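Local coordinates for protein CG14216 (Drosophila melanogaster, PDB 3P9Y) that removes phosphate from phosphorylated C-terminal-domain repeats of RNA polymerase II, acting on a cis-proline substrate, and probably acts in RNA processing and transcription termination, at residues Ser17-Asn21 with Arg45-Pro49; Met127-Val133 with Ser194-Tyr198. The protein carries 2 engineered substitutions. All coordinates share one frame; numbering follows the deposited sequence.

Interaction 1 of 2, residues Ser17-Asn21 with Arg45-Pro49; sequences SSNMN and RVKLP
Ser18 OG is gripped by two groups: the backbone N of Lys47 donates to it at 3.1 Å with an N-H...O angle of 156°, and a water lies 2.9 Å from the same OG. The water donates to Arg45 O at 2.7 Å and is hydrogen-bonded to Ser17 OG, tying both serines to the backbone of segment 45-49. A chi1 of -64° sets OG anti to the carbonyl carbon of Ser18, where it meets Lys47 N and the water. Segment 17-21 belongs to the phosphate-binding loop of this LMW PTP-like fold, between strand 11-16 and helix 22-32; the backbone N atoms of Ser17, Ser18, Met20 and Asn21 donate to the modified side chain of the bound peptide, while the backbone of Lys47 hydrogen-bonds to the peptide as well. Behind the loop, Met20 bends at chi2 (-67°) and crosses Val46 and Leu48 at about a right angle. Its CE meets Val46 CG1 at 3.7 Å, and its CG rests on Leu48 CD1, also at 3.7 Å. Shortening Met20 to an alanine is likely to leave Val46 CG1 and Leu48 CD1 without their partner across the contact. Tyr65 and Ile68 of helix 65-82 and Leu89 of helix 85-95 pack on Met20 too.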
loop_
_atom_site.group_PDB
_atom_site.type_symbol
_atom_site.label_atom_id
_atom_site.label_comp_id
_atom_site.label_asym_id
_atom_site.label_seq_id
_atom_site.Cartn_x
_atom_site.Cartn_y
_atom_site.Cartn_z
ATOM N N SER A 17 -2.048 6.717 -1.361
ATOM C CA SER A 17 -2.120 7.867 -2.253
ATOM C C SER A 17 -0.793 8.185 -2.947
ATOM O O SER A 17 -0.733 8.234 -4.174
ATOM C CB SER A 17 -2.620 9.098 -1.501
ATOM O OG SER A 17 -2.881 10.154 -2.409
ATOM N N SER A 18 0.267 8.391 -2.172
ATOM C CA SER A 18 1.533 8.859 -2.734
ATOM C C SER A 18 2.600 7.771 -2.814
ATOM O O SER A 18 3.710 8.024 -3.279
ATOM C CB SER A 18 2.069 10.039 -1.917
ATOM O OG SER A 18 1.193 11.151 -1.996
ATOM N N ASN A 19 2.253 6.567 -2.367
ATOM C CA ASN A 19 3.182 5.439 -2.319
ATOM C C ASN A 19 4.433 5.822 -1.533
ATOM O O ASN A 19 5.559 5.544 -1.953
ATOM C CB ASN A 19 3.545 4.990 -3.735
ATOM C CG ASN A 19 4.321 3.686 -3.763
ATOM O OD1 ASN A 19 4.130 2.791 -2.941
ATOM N ND2 ASN A 19 5.195 3.576 -4.732
ATOM N N MET A 20 4.210 6.455 -0.385
ATOM C CA MET A 20 5.281 7.010 0.442
ATOM C C MET A 20 5.291 6.424 1.849
ATOM O O MET A 20 6.309 5.920 2.308
ATOM C CB MET A 20 5.128 8.527 0.562
ATOM C CG MET A 20 5.939 9.308 -0.449
ATOM S SD MET A 20 7.719 9.167 -0.179
ATOM C CE MET A 20 8.306 9.766 -1.757
ATOM N N ASN A 21 4.160 6.515 2.541
ATOM C CA ASN A 21 4.098 6.129 3.944
ATOM C C ASN A 21 3.407 4.788 4.155
ATOM O O ASN A 21 4.064 3.772 4.359
ATOM C CB ASN A 21 3.385 7.214 4.755
ATOM C CG ASN A 21 3.309 6.888 6.232
ATOM O OD1 ASN A 21 4.198 6.241 6.788
ATOM N ND2 ASN A 21 2.248 7.345 6.881
ATOM N N ARG A 45 -0.041 12.945 -8.139
ATOM C CA ARG A 45 1.356 13.227 -7.839
ATOM C C ARG A 45 1.725 12.782 -6.428
ATOM O O ARG A 45 0.859 12.607 -5.568
ATOM C CB ARG A 45 1.630 14.727 -7.989
ATOM C CG ARG A 45 1.380 15.263 -9.388
ATOM C CD ARG A 45 1.450 16.779 -9.423
ATOM N NE ARG A 45 1.163 17.306 -10.755
ATOM C CZ ARG A 45 1.110 18.602 -11.053
ATOM N NH1 ARG A 45 1.326 19.514 -10.113
ATOM N NH2 ARG A 45 0.843 18.987 -12.293
ATOM N N VAL A 46 3.021 12.603 -6.202
ATOM C CA VAL A 46 3.543 12.289 -4.878
ATOM C C VAL A 46 3.573 13.551 -4.024
ATOM O O VAL A 46 4.100 14.575 -4.443
ATOM C CB VAL A 46 4.964 11.709 -4.973
ATOM C CG1 VAL A 46 5.505 11.385 -3.589
ATOM C CG2 VAL A 46 4.967 10.475 -5.862
ATOM N N LYS A 47 3.011 13.476 -2.822
ATOM C CA LYS A 47 2.882 14.650 -1.968
ATOM C C LYS A 47 3.362 14.384 -0.547
ATOM O O LYS A 47 2.781 13.569 0.164
ATOM C CB LYS A 47 1.423 15.113 -1.926
ATOM C CG LYS A 47 0.890 15.649 -3.248
ATOM C CD LYS A 47 -0.469 16.313 -3.058
ATOM C CE LYS A 47 -0.922 17.066 -4.304
ATOM N NZ LYS A 47 -1.151 16.172 -5.476
ATOM N N LEU A 48 4.419 15.080 -0.143
ATOM C CA LEU A 48 4.917 15.012 1.227
ATOM C C LEU A 48 4.669 16.339 1.930
ATOM O O LEU A 48 4.636 17.384 1.287
ATOM C CB LEU A 48 6.415 14.702 1.249
ATOM C CG LEU A 48 6.829 13.286 0.859
ATOM C CD1 LEU A 48 6.495 13.000 -0.588
ATOM C CD2 LEU A 48 8.314 13.082 1.104
ATOM N N PRO A 49 4.499 16.302 3.257
ATOM C CA PRO A 49 4.281 17.535 4.020
ATOM C C PRO A 49 5.517 18.431 3.987
ATOM O O PRO A 49 6.619 17.942 3.746
ATOM C CB PRO A 49 4.026 17.025 5.440
ATOM C CG PRO A 49 4.727 15.708 5.500
ATOM C CD PRO A 49 4.602 15.119 4.127
HETATM O O HOH W 1 -0.994 12.133 -3.621
#

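Interaction 2 of 2, residues Met127-Val133 with Ser194-Tyr198; sequences MESMESV and SVLFY
Helix 117-128 gives way to a loop that comes back against the C-terminal end of strand 192-197, bringing the CA atoms of Ser132 and Tyr198 to 4.6 Å. Here Val133 N donates to Tyr198 O, one oxygen of the terminal carboxylate, at 2.9 Å and nearly straight (170°), the donor tilted 24° from the carboxylate plane. The CA of Ser132 makes a C-H...O contact to the same oxygen, and a water donates to Glu131 O and, weakly, to Tyr198 O. Ser132 CB sits 3.4 Å from Phe197 O. Met127 makes the larger share of the side-chain contact. Its CB presses on Leu196 CD1 at 3.3 Å, tighter than usual for two carbons. Bends at chi2 and at chi3 (chi3 -55°) then curl the chain so that CE lies over one face of the Tyr198 ring, 4.0 Å from the centroid, in a CH-pi contact, with SD oblique to the ring as a Met-aromatic partner. Leu196 uses its other branch, CD2, to meet Glu128 CG at 3.7 Å, the two side chains crossing at about a right angle. The phenol OH of Tyr198 is bonded to Phe109 N. Strand 192-197 is an edge strand, antiparallel to strand 137-142, whose Val138 touches both Met127 and Tyr198, so the end of helix 117-128 packs on these last two strands of the five-stranded sheet.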
loop_
_atom_site.group_PDB
_atom_site.type_symbol
_atom_site.label_atom_id
_atom_site.label_comp_id
_atom_site.label_asym_id
_atom_site.label_seq_id
_atom_site.Cartn_x
_atom_site.Cartn_y
_atom_site.Cartn_z
ATOM N N MET A 127 -10.062 -0.338 -12.161
ATOM C CA MET A 127 -10.210 -1.736 -12.540
ATOM C C MET A 127 -11.445 -1.935 -13.412
ATOM O O MET A 127 -11.428 -2.718 -14.360
ATOM C CB MET A 127 -10.327 -2.607 -11.288
ATOM C CG MET A 127 -9.016 -2.840 -10.544
ATOM S SD MET A 127 -7.869 -3.870 -11.475
ATOM C CE MET A 127 -8.862 -5.329 -11.783
ATOM N N GLU A 128 -12.516 -1.224 -13.080
ATOM C CA GLU A 128 -13.777 -1.346 -13.801
ATOM C C GLU A 128 -13.687 -0.734 -15.195
ATOM O O GLU A 128 -14.360 -1.184 -16.120
ATOM C CB GLU A 128 -14.910 -0.693 -13.005
ATOM C CG GLU A 128 -15.398 -1.534 -11.834
ATOM C CD GLU A 128 -16.536 -0.881 -11.070
ATOM O OE1 GLU A 128 -16.684 0.359 -11.152
ATOM O OE2 GLU A 128 -17.280 -1.609 -10.378
ATOM N N SER A 129 -12.849 0.286 -15.344
ATOM C CA SER A 129 -12.684 0.966 -16.625
ATOM C C SER A 129 -11.994 0.066 -17.640
ATOM O O SER A 129 -11.975 0.362 -18.832
ATOM C CB SER A 129 -11.867 2.246 -16.451
ATOM O OG SER A 129 -10.469 1.992 -16.532
ATOM N N MET A 130 -11.414 -1.025 -17.156
ATOM C CA MET A 130 -10.647 -1.932 -18.002
ATOM C C MET A 130 -11.491 -3.134 -18.390
ATOM O O MET A 130 -12.037 -3.820 -17.528
ATOM C CB MET A 130 -9.395 -2.406 -17.259
ATOM C CG MET A 130 -8.511 -1.274 -16.744
ATOM S SD MET A 130 -7.098 -0.925 -17.808
ATOM C CE MET A 130 -6.198 -2.471 -17.706
ATOM N N GLU A 131 -11.600 -3.391 -19.689
ATOM C CA GLU A 131 -12.363 -4.531 -20.170
ATOM C C GLU A 131 -11.665 -5.813 -19.736
ATOM O O GLU A 131 -10.503 -6.035 -20.073
ATOM C CB GLU A 131 -12.480 -4.492 -21.692
ATOM C CG GLU A 131 -13.762 -5.108 -22.230
ATOM C CD GLU A 131 -14.979 -4.247 -21.945
ATOM O OE1 GLU A 131 -14.860 -3.005 -22.033
ATOM O OE2 GLU A 131 -16.050 -4.810 -21.636
ATOM N N SER A 132 -12.366 -6.651 -18.981
ATOM C CA SER A 132 -11.782 -7.895 -18.501
ATOM C C SER A 132 -11.748 -8.914 -19.633
ATOM O O SER A 132 -12.723 -9.071 -20.366
ATOM C CB SER A 132 -12.562 -8.436 -17.302
ATOM O OG SER A 132 -13.813 -8.975 -17.686
ATOM N N VAL A 133 -10.620 -9.600 -19.776
ATOM C CA VAL A 133 -10.406 -10.490 -20.906
ATOM C C VAL A 133 -9.786 -11.818 -20.481
ATOM O O VAL A 133 -9.293 -12.573 -21.318
ATOM C CB VAL A 133 -9.490 -9.829 -21.949
ATOM C CG1 VAL A 133 -10.107 -8.530 -22.439
ATOM C CG2 VAL A 133 -8.115 -9.573 -21.358
ATOM N N SER A 194 -14.493 -5.750 -2.784
ATOM C CA SER A 194 -15.046 -5.884 -4.124
ATOM C C SER A 194 -14.296 -6.984 -4.850
ATOM O O SER A 194 -13.093 -7.161 -4.647
ATOM C CB SER A 194 -14.907 -4.576 -4.905
ATOM O OG SER A 194 -15.687 -3.550 -4.323
ATOM N N VAL A 195 -15.010 -7.729 -5.686
ATOM C CA VAL A 195 -14.374 -8.684 -6.583
ATOM C C VAL A 195 -14.395 -8.123 -7.995
ATOM O O VAL A 195 -15.461 -7.878 -8.557
ATOM C CB VAL A 195 -15.095 -10.039 -6.585
ATOM C CG1 VAL A 195 -14.306 -11.046 -7.401
ATOM C CG2 VAL A 195 -15.299 -10.540 -5.162
ATOM N N LEU A 196 -13.214 -7.914 -8.563
ATOM C CA LEU A 196 -13.099 -7.446 -9.936
ATOM C C LEU A 196 -12.403 -8.512 -10.768
ATOM O O LEU A 196 -12.022 -9.558 -10.248
ATOM C CB LEU A 196 -12.334 -6.129 -9.975
ATOM C CG LEU A 196 -13.035 -5.036 -9.168
ATOM C CD1 LEU A 196 -12.077 -3.925 -8.788
ATOM C CD2 LEU A 196 -14.223 -4.488 -9.945
ATOM N N PHE A 197 -12.247 -8.256 -12.059
ATOM C CA PHE A 197 -11.691 -9.256 -12.959
ATOM C C PHE A 197 -10.732 -8.627 -13.957
ATOM O O PHE A 197 -10.988 -7.546 -14.481
ATOM C CB PHE A 197 -12.814 -9.979 -13.708
ATOM C CG PHE A 197 -13.747 -10.746 -12.810
ATOM C CD1 PHE A 197 -13.514 -12.080 -12.523
ATOM C CD2 PHE A 197 -14.855 -10.131 -12.254
ATOM C CE1 PHE A 197 -14.368 -12.786 -11.696
ATOM C CE2 PHE A 197 -15.712 -10.830 -11.428
ATOM C CZ PHE A 197 -15.467 -12.161 -11.147
ATOM N N TYR A 198 -9.623 -9.311 -14.209
ATOM C CA TYR A 198 -8.701 -8.903 -15.258
ATOM C C TYR A 198 -9.154 -9.492 -16.582
ATOM O O TYR A 198 -8.684 -9.077 -17.639
ATOM C CB TYR A 198 -7.284 -9.380 -14.953
ATOM C CG TYR A 198 -6.637 -8.688 -13.780
ATOM C CD1 TYR A 198 -6.139 -7.400 -13.900
ATOM C CD2 TYR A 198 -6.514 -9.327 -12.557
ATOM C CE1 TYR A 198 -5.538 -6.764 -12.829
ATOM C CE2 TYR A 198 -5.912 -8.701 -11.482
ATOM C CZ TYR A 198 -5.429 -7.421 -11.623
ATOM O OH TYR A 198 -4.829 -6.799 -10.552
ATOM O OXT TYR A 198 -9.985 -10.401 -16.613
HETATM O O HOH W 2 -8.568 -5.710 -17.718
#

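The two contacts share no element of the fold and lie apart, their centres about 26 Å from each other and their nearest atoms about 15 Å. Interaction 1 is largely buried and belongs to the active site: it joins the phosphate-binding loop to a strand of the small two-stranded sheet, with a polar half around a serine hydroxyl and a water, and an apolar half around a methionine. Interaction 2 is a surface contact at one edge of the main sheet, joining a helix end and its following loop to the chain terminus through a backbone-to-carboxylate bond. A methionine packs in both, on aliphatic methyls in interaction 1 and on leucine and a tyrosine face in interaction 2.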